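Long-range contacts in vitamin B12-binding protein (Vibrio cholerae O395, PDB 5YSC), which binds vitamin B12 in the periplasm and probably delivers it to the BtuC subunits of the BtuCDF import transporter: residues D41-Y49 against E58-Q66; L74-P85 against L99-T108. All coordinates share one frame; numbering follows the deposited sequence.

Interaction 1: D41-Y49 against E58-Q66; sequences DKLVAVSEY and ELERVANHQ. With SO4 (sulfate ion), chain C.
Beside the cobalamin pocket, along the segment that carries strand 43-45 and continues past it, V46 and R61 form a single backbone bridge: V46 N donates to E60 O (2.9 Å) and V46 O accepts from V62 N (2.8 Å). Two residues on, E48 N donates to A63 O, nearly straight (168°), so the two segments stay paired toward the ligand. Next to this bond the side chains of E48 and N64 lie alongside each other, and N64 ND2 donates a hydrogen bond to E48 OE2 at 3.1 Å. The carboxylate is met from above its plane, with the two flat groups 74° apart, while E48 OE1 makes a weak hydrogen bond to cyanocobalamin. N64 OD1 accepts from Q66 N two residues on, an Asx turn, and from T67 N.

R61 bends at its second torsion (chi2 86°), which carries the guanidinium back along V46, NH1 lying 3.3 Å from V46 CG2. NE and NH2 hold a sulfate, probably from the crystallisation liquor, at O4 (2.6 Å) and O1 (2.8 Å), and Y49 N shares O1. NH1 bonds L59 O and A56 O, and NH2 also donates to S50 O, so the group's rotation is well fixed. L59 CD1 packs on L43 CB (3.8 Å) and V46 CG1. L43 and V46 also pack against Y35 and T31 of helix 28-36, whereas A45 and V62 touch L76 of helix 70-76.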
# COMPACT_ATOMS: atom_id res chain seq x y z
N ASP A 41 10.94 11.36 -14.73
CA ASP A 41 11.95 11.48 -15.76
C ASP A 41 13.37 11.42 -15.20
O ASP A 41 14.32 11.17 -15.94
CB ASP A 41 11.77 12.78 -16.54
CG ASP A 41 10.47 12.80 -17.32
OD1 ASP A 41 9.83 11.75 -17.44
OD2 ASP A 41 10.10 13.89 -17.80
N LYS A 42 13.50 11.65 -13.90
CA LYS A 42 14.81 11.66 -13.25
C LYS A 42 15.14 10.36 -12.54
O LYS A 42 16.24 10.22 -11.99
CB LYS A 42 14.92 12.82 -12.25
CG LYS A 42 14.66 14.17 -12.83
CD LYS A 42 15.55 14.43 -13.99
CE LYS A 42 15.41 15.87 -14.39
NZ LYS A 42 16.04 16.04 -15.69
N LEU A 43 14.22 9.38 -12.54
CA LEU A 43 14.54 8.08 -11.98
C LEU A 43 15.58 7.36 -12.81
O LEU A 43 15.48 7.27 -14.05
CB LEU A 43 13.29 7.20 -11.89
CG LEU A 43 12.28 7.66 -10.87
CD1 LEU A 43 10.93 6.96 -11.11
CD2 LEU A 43 12.77 7.38 -9.48
N VAL A 44 16.56 6.81 -12.12
CA VAL A 44 17.59 5.99 -12.76
C VAL A 44 17.59 4.56 -12.24
O VAL A 44 18.31 3.73 -12.79
CB VAL A 44 19.00 6.62 -12.62
CG1 VAL A 44 19.05 8.00 -13.25
CG2 VAL A 44 19.42 6.71 -11.16
N ALA A 45 16.80 4.25 -11.21
CA ALA A 45 16.58 2.87 -10.79
C ALA A 45 15.39 2.83 -9.84
O ALA A 45 15.06 3.84 -9.19
CB ALA A 45 17.80 2.25 -10.11
N VAL A 46 14.77 1.66 -9.77
CA VAL A 46 13.58 1.43 -8.97
C VAL A 46 13.68 0.04 -8.36
O VAL A 46 14.71 -0.63 -8.45
CB VAL A 46 12.29 1.61 -9.80
CG1 VAL A 46 12.16 3.05 -10.32
CG2 VAL A 46 12.22 0.57 -10.91
N SER A 47 12.61 -0.41 -7.72
CA SER A 47 12.51 -1.72 -7.10
C SER A 47 11.87 -2.73 -8.04
O SER A 47 11.21 -2.37 -9.01
CB SER A 47 11.70 -1.63 -5.82
OG SER A 47 10.32 -1.55 -6.12
N GLU A 48 12.07 -4.01 -7.73
CA GLU A 48 11.22 -5.05 -8.28
C GLU A 48 9.78 -4.71 -7.93
O GLU A 48 9.49 -4.12 -6.89
CB GLU A 48 11.61 -6.44 -7.72
CG GLU A 48 12.91 -7.00 -8.30
CD GLU A 48 13.33 -8.37 -7.72
OE1 GLU A 48 12.49 -9.23 -7.42
OE2 GLU A 48 14.56 -8.55 -7.55
N TYR A 49 8.88 -5.03 -8.85
CA TYR A 49 7.47 -4.67 -8.76
C TYR A 49 7.19 -3.19 -8.91
O TYR A 49 6.04 -2.79 -8.74
CB TYR A 49 6.85 -5.19 -7.48
CG TYR A 49 6.46 -6.62 -7.62
CD1 TYR A 49 7.39 -7.60 -7.42
CD2 TYR A 49 5.19 -6.97 -7.98
CE1 TYR A 49 7.06 -8.94 -7.57
CE2 TYR A 49 4.83 -8.30 -8.13
CZ TYR A 49 5.77 -9.28 -7.91
OH TYR A 49 5.43 -10.59 -8.05
N GLU A 58 10.88 -0.23 -17.52
CA GLU A 58 12.08 -0.02 -18.32
C GLU A 58 13.34 0.30 -17.51
O GLU A 58 14.40 0.28 -18.02
CB GLU A 58 11.85 1.17 -19.32
CG GLU A 58 12.89 1.34 -20.40
CD GLU A 58 12.51 2.25 -21.53
OE1 GLU A 58 11.66 3.05 -21.34
OE2 GLU A 58 13.08 2.10 -22.62
N LEU A 59 13.20 0.60 -16.25
CA LEU A 59 14.31 1.02 -15.46
C LEU A 59 15.00 -0.07 -14.71
O LEU A 59 14.43 -1.02 -14.39
CB LEU A 59 13.87 2.07 -14.50
CG LEU A 59 13.16 3.29 -15.04
CD1 LEU A 59 12.51 4.19 -14.00
CD2 LEU A 59 14.12 4.07 -15.87
N GLU A 60 16.29 0.09 -14.42
CA GLU A 60 16.92 -1.04 -13.75
C GLU A 60 16.46 -1.14 -12.30
O GLU A 60 15.99 -0.17 -11.69
CB GLU A 60 18.45 -1.01 -13.87
CG GLU A 60 19.17 0.17 -13.35
CD GLU A 60 20.68 0.01 -13.55
OE1 GLU A 60 21.16 -1.13 -13.75
OE2 GLU A 60 21.38 1.03 -13.53
N ARG A 61 16.53 -2.35 -11.76
CA ARG A 61 16.08 -2.69 -10.42
C ARG A 61 17.26 -2.75 -9.45
O ARG A 61 18.31 -3.30 -9.78
CB ARG A 61 15.36 -4.02 -10.44
CG ARG A 61 13.92 -3.92 -10.81
CD ARG A 61 13.62 -3.93 -12.29
NE ARG A 61 12.15 -3.93 -12.39
CZ ARG A 61 11.40 -2.90 -12.77
NH1 ARG A 61 11.93 -1.77 -13.24
NH2 ARG A 61 10.09 -3.04 -12.73
N VAL A 62 17.08 -2.18 -8.26
CA VAL A 62 18.14 -2.23 -7.26
C VAL A 62 17.60 -2.68 -5.91
O VAL A 62 18.28 -2.53 -4.89
CB VAL A 62 18.86 -0.88 -7.13
CG1 VAL A 62 19.69 -0.60 -8.40
CG2 VAL A 62 17.89 0.25 -6.83
N ALA A 63 16.39 -3.21 -5.87
CA ALA A 63 15.85 -3.58 -4.57
C ALA A 63 14.71 -4.58 -4.74
O ALA A 63 13.97 -4.55 -5.72
CB ALA A 63 15.35 -2.37 -3.78
N ASN A 64 14.58 -5.46 -3.75
CA ASN A 64 13.47 -6.39 -3.65
C ASN A 64 13.19 -6.60 -2.18
O ASN A 64 13.73 -5.89 -1.33
CB ASN A 64 13.75 -7.70 -4.38
CG ASN A 64 14.97 -8.40 -3.85
OD1 ASN A 64 15.19 -8.49 -2.65
ND2 ASN A 64 15.78 -8.90 -4.77
N HIS A 65 12.31 -7.56 -1.87
CA HIS A 65 11.78 -7.62 -0.51
C HIS A 65 12.81 -8.05 0.50
O HIS A 65 12.59 -7.86 1.70
CB HIS A 65 10.60 -8.58 -0.45
CG HIS A 65 10.95 -10.00 -0.78
ND1 HIS A 65 10.83 -11.03 0.12
CD2 HIS A 65 11.42 -10.55 -1.93
CE1 HIS A 65 11.20 -12.16 -0.46
NE2 HIS A 65 11.55 -11.90 -1.71
N GLN A 66 13.91 -8.64 0.05
CA GLN A 66 14.91 -9.15 0.97
C GLN A 66 16.21 -8.35 0.94
O GLN A 66 16.93 -8.31 1.92
CB GLN A 66 15.19 -10.63 0.68
CG GLN A 66 15.40 -10.95 -0.78
CD GLN A 66 15.09 -12.39 -1.12
OE1 GLN A 66 14.76 -13.19 -0.24
NE2 GLN A 66 15.20 -12.74 -2.40
S SO4 C . 10.37 -6.75 -11.72
O1 SO4 C . 9.49 -5.57 -11.79
O2 SO4 C . 10.28 -7.53 -12.95
O3 SO4 C . 9.94 -7.58 -10.59
O4 SO4 C . 11.78 -6.36 -11.56
O HOH W 1 17.39 2.52 -15.15
O HOH W 2 20.29 3.97 -14.67

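Interaction 2: L74-P85 against L99-T108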
# COMPACT_ATOMS: atom_id res chain seq x y z
N LEU A 74 25.80 2.33 -5.60
CA LEU A 74 27.08 3.03 -5.68
C LEU A 74 27.40 3.36 -7.13
O LEU A 74 27.80 4.48 -7.46
CB LEU A 74 28.17 2.15 -5.08
CG LEU A 74 28.70 2.29 -3.65
CD1 LEU A 74 28.03 3.32 -2.79
CD2 LEU A 74 28.65 0.93 -2.99
N THR A 75 27.16 2.37 -7.99
CA THR A 75 27.35 2.48 -9.42
C THR A 75 26.54 3.58 -10.08
O THR A 75 26.88 4.03 -11.17
CB THR A 75 26.94 1.16 -10.08
OG1 THR A 75 28.08 0.30 -10.24
CG2 THR A 75 26.27 1.42 -11.42
N LEU A 76 25.45 4.00 -9.44
CA LEU A 76 24.50 4.92 -10.05
C LEU A 76 24.62 6.35 -9.55
O LEU A 76 24.09 7.25 -10.20
CB LEU A 76 23.06 4.44 -9.81
CG LEU A 76 22.63 3.23 -10.65
CD1 LEU A 76 21.36 2.60 -10.12
CD2 LEU A 76 22.44 3.64 -12.11
N LYS A 77 25.28 6.55 -8.42
CA LYS A 77 25.55 7.88 -7.90
C LYS A 77 24.31 8.78 -7.78
O LYS A 77 24.32 9.90 -8.27
CB LYS A 77 26.60 8.58 -8.77
CG LYS A 77 27.81 7.71 -9.07
CD LYS A 77 28.70 8.34 -10.13
CE LYS A 77 30.05 8.72 -9.55
NZ LYS A 77 31.17 8.33 -10.44
N PRO A 78 23.27 8.30 -7.10
CA PRO A 78 22.04 9.08 -7.00
C PRO A 78 22.26 10.33 -6.17
O PRO A 78 23.07 10.34 -5.24
CB PRO A 78 21.07 8.11 -6.31
CG PRO A 78 21.95 7.33 -5.39
CD PRO A 78 23.23 7.12 -6.22
N ASP A 79 21.55 11.40 -6.51
CA ASP A 79 21.51 12.55 -5.62
C ASP A 79 20.25 12.57 -4.78
O ASP A 79 20.12 13.45 -3.92
CB ASP A 79 21.67 13.85 -6.42
CG ASP A 79 20.64 14.02 -7.52
OD1 ASP A 79 19.74 13.17 -7.64
OD2 ASP A 79 20.72 15.03 -8.26
N LEU A 80 19.35 11.61 -4.98
CA LEU A 80 18.19 11.43 -4.11
C LEU A 80 17.76 9.96 -4.13
O LEU A 80 17.58 9.40 -5.21
CB LEU A 80 17.02 12.31 -4.56
CG LEU A 80 15.71 12.07 -3.80
CD1 LEU A 80 15.91 12.49 -2.35
CD2 LEU A 80 14.55 12.83 -4.44
N ILE A 81 17.55 9.37 -2.95
CA ILE A 81 17.04 8.02 -2.80
C ILE A 81 15.71 8.13 -2.06
O ILE A 81 15.62 8.81 -1.03
CB ILE A 81 18.02 7.09 -2.05
CG1 ILE A 81 19.35 6.98 -2.79
CG2 ILE A 81 17.39 5.73 -1.80
CD1 ILE A 81 20.38 6.08 -2.12
N ILE A 82 14.67 7.52 -2.60
CA ILE A 82 13.35 7.50 -1.99
C ILE A 82 13.17 6.17 -1.29
O ILE A 82 13.00 5.14 -1.93
CB ILE A 82 12.23 7.71 -3.01
CG1 ILE A 82 12.50 8.95 -3.85
CG2 ILE A 82 10.92 7.85 -2.26
CD1 ILE A 82 11.51 9.06 -5.01
N ALA A 83 13.27 6.19 0.04
CA ALA A 83 13.26 4.96 0.82
C ALA A 83 11.90 4.65 1.39
O ALA A 83 11.06 5.51 1.58
CB ALA A 83 14.27 5.03 1.96
N TRP A 84 11.71 3.38 1.70
CA TRP A 84 10.52 2.85 2.34
C TRP A 84 10.92 2.20 3.65
O TRP A 84 11.10 0.97 3.72
CB TRP A 84 9.84 1.86 1.42
CG TRP A 84 8.61 1.23 1.95
CD1 TRP A 84 7.69 1.77 2.82
CD2 TRP A 84 8.14 -0.07 1.62
NE1 TRP A 84 6.70 0.86 3.05
CE2 TRP A 84 6.95 -0.28 2.33
CE3 TRP A 84 8.62 -1.09 0.78
CZ2 TRP A 84 6.20 -1.48 2.24
CZ3 TRP A 84 7.89 -2.30 0.69
CH2 TRP A 84 6.70 -2.47 1.41
N PRO A 85 11.09 2.98 4.71
CA PRO A 85 11.51 2.39 5.99
C PRO A 85 10.69 1.20 6.42
O PRO A 85 11.23 0.22 6.95
CB PRO A 85 11.36 3.56 6.96
CG PRO A 85 11.51 4.77 6.16
CD PRO A 85 10.91 4.45 4.80
N LEU A 99 26.65 6.24 4.23
CA LEU A 99 27.39 6.57 3.02
C LEU A 99 27.16 7.99 2.55
O LEU A 99 27.80 8.40 1.58
CB LEU A 99 27.03 5.60 1.91
CG LEU A 99 27.63 4.20 2.00
CD1 LEU A 99 26.96 3.27 0.97
CD2 LEU A 99 29.11 4.30 1.75
N GLY A 100 26.25 8.74 3.19
CA GLY A 100 26.04 10.13 2.91
C GLY A 100 25.07 10.44 1.79
O GLY A 100 25.09 11.55 1.26
N PHE A 101 24.21 9.50 1.41
CA PHE A 101 23.21 9.79 0.39
C PHE A 101 22.06 10.63 0.94
O PHE A 101 21.66 10.52 2.11
CB PHE A 101 22.66 8.50 -0.20
CG PHE A 101 23.63 7.78 -1.05
CD1 PHE A 101 23.99 8.28 -2.28
CD2 PHE A 101 24.19 6.58 -0.63
CE1 PHE A 101 24.87 7.63 -3.07
CE2 PHE A 101 25.09 5.90 -1.44
CZ PHE A 101 25.43 6.44 -2.67
N THR A 102 21.53 11.49 0.08
CA THR A 102 20.35 12.24 0.44
C THR A 102 19.16 11.29 0.29
O THR A 102 18.94 10.75 -0.80
CB THR A 102 20.19 13.48 -0.44
OG1 THR A 102 21.33 14.33 -0.25
CG2 THR A 102 18.95 14.23 -0.05
N ILE A 103 18.45 11.07 1.38
CA ILE A 103 17.38 10.09 1.42
C ILE A 103 16.11 10.73 1.93
O ILE A 103 16.08 11.33 3.01
CB ILE A 103 17.74 8.89 2.32
CG1 ILE A 103 18.99 8.20 1.80
CG2 ILE A 103 16.57 7.89 2.36
CD1 ILE A 103 19.71 7.39 2.83
N TYR A 104 15.03 10.54 1.18
CA TYR A 104 13.71 10.86 1.64
C TYR A 104 13.07 9.60 2.20
O TYR A 104 12.96 8.60 1.50
CB TYR A 104 12.88 11.47 0.50
CG TYR A 104 11.49 11.78 0.95
CD1 TYR A 104 11.22 12.92 1.69
CD2 TYR A 104 10.45 10.89 0.69
CE1 TYR A 104 9.96 13.19 2.14
CE2 TYR A 104 9.18 11.16 1.13
CZ TYR A 104 8.93 12.32 1.85
OH TYR A 104 7.69 12.59 2.35
N ASP A 105 12.67 9.64 3.47
CA ASP A 105 11.97 8.51 4.07
C ASP A 105 10.47 8.61 3.82
O ASP A 105 9.82 9.51 4.36
CB ASP A 105 12.22 8.47 5.58
CG ASP A 105 13.61 8.08 5.92
OD1 ASP A 105 14.07 7.02 5.43
OD2 ASP A 105 14.22 8.87 6.69
N SER A 106 9.92 7.68 3.04
CA SER A 106 8.48 7.65 2.80
C SER A 106 7.75 6.98 3.95
O SER A 106 7.88 5.76 4.15
CB SER A 106 8.20 6.93 1.49
OG SER A 106 6.81 6.88 1.21
N GLN A 107 6.86 7.73 4.61
CA GLN A 107 6.05 7.20 5.69
C GLN A 107 4.72 6.69 5.12
O GLN A 107 4.11 7.37 4.28
CB GLN A 107 5.79 8.25 6.76
CG GLN A 107 7.07 8.82 7.34
CD GLN A 107 7.68 7.87 8.36
OE1 GLN A 107 8.03 6.72 8.03
NE2 GLN A 107 7.78 8.34 9.61
N THR A 108 4.29 5.53 5.59
CA THR A 108 3.28 4.74 4.90
C THR A 108 2.25 4.14 5.86
O THR A 108 1.95 2.94 5.81
CB THR A 108 4.02 3.65 4.10
OG1 THR A 108 4.90 2.94 4.98
CG2 THR A 108 4.87 4.28 2.97
O HOH W 3 22.61 11.78 -2.46
O HOH W 4 22.23 14.63 -2.89
O HOH W 5 3.79 0.41 4.35
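A83 N donates to Y104 O at 2.8 Å, the shortest direct hydrogen bond between strands 80-83 and 103-105, which lie side by side and parallel as the two strands of a beta-alpha-beta crossover through helix 90-98. I81 N to T102 O, Y104 N to I81 O and S106 N to A83 O continue the ladder, and I81 O also receives the CA-H of I103 (3.3 Å). On the face carrying I81, A83 and I103, the A83 CB methyl meets I103 CG2 at 3.7 Å, under cover of L93 and L96 from helix 90-98. I82 and Y104 face helix 112-122.

At the start of the ladder the F101 ring gathers three apolar neighbours. I81 CD1 makes an off-centre CH-pi contact with it, 4.3 Å from the centroid; P78 CD comes within 3.6 Å of CE1, and L74 CD1 touches the ring edge. A water joins P78 O to T102 N. At the far end S106 OG bonds N117 and H29. W84 carries its indole trans to the backbone nitrogen (chi1 179°), and the NE1 edge points at T108, where one water, in the ring plane, lies 3.2 Å from W84 NE1 and 2.8 Å from T108 OG1.

In the fold
Interactions 1 and 2 lie at opposite edges of one four-stranded parallel sheet: 43-45 is one outermost strand, 80-83 and 103-105 are the last two on the other side, and 23-25 runs between. Their centres are about 12 Å apart. They meet through L76, whose CD1 lies 3.6 Å from A45 CB and 4.0 Å from V62 CG1. Both reach the ligand on residues that follow their strands: the side chains of E48 in interaction 1 and W84 in interaction 2 each come to about 3 Å from cyanocobalamin. E71, predicted to matter for BtuC binding, has its side chain about 5 Å from that of L74 in interaction 2; the side chains of V62 and E71 are about 9 Å apart.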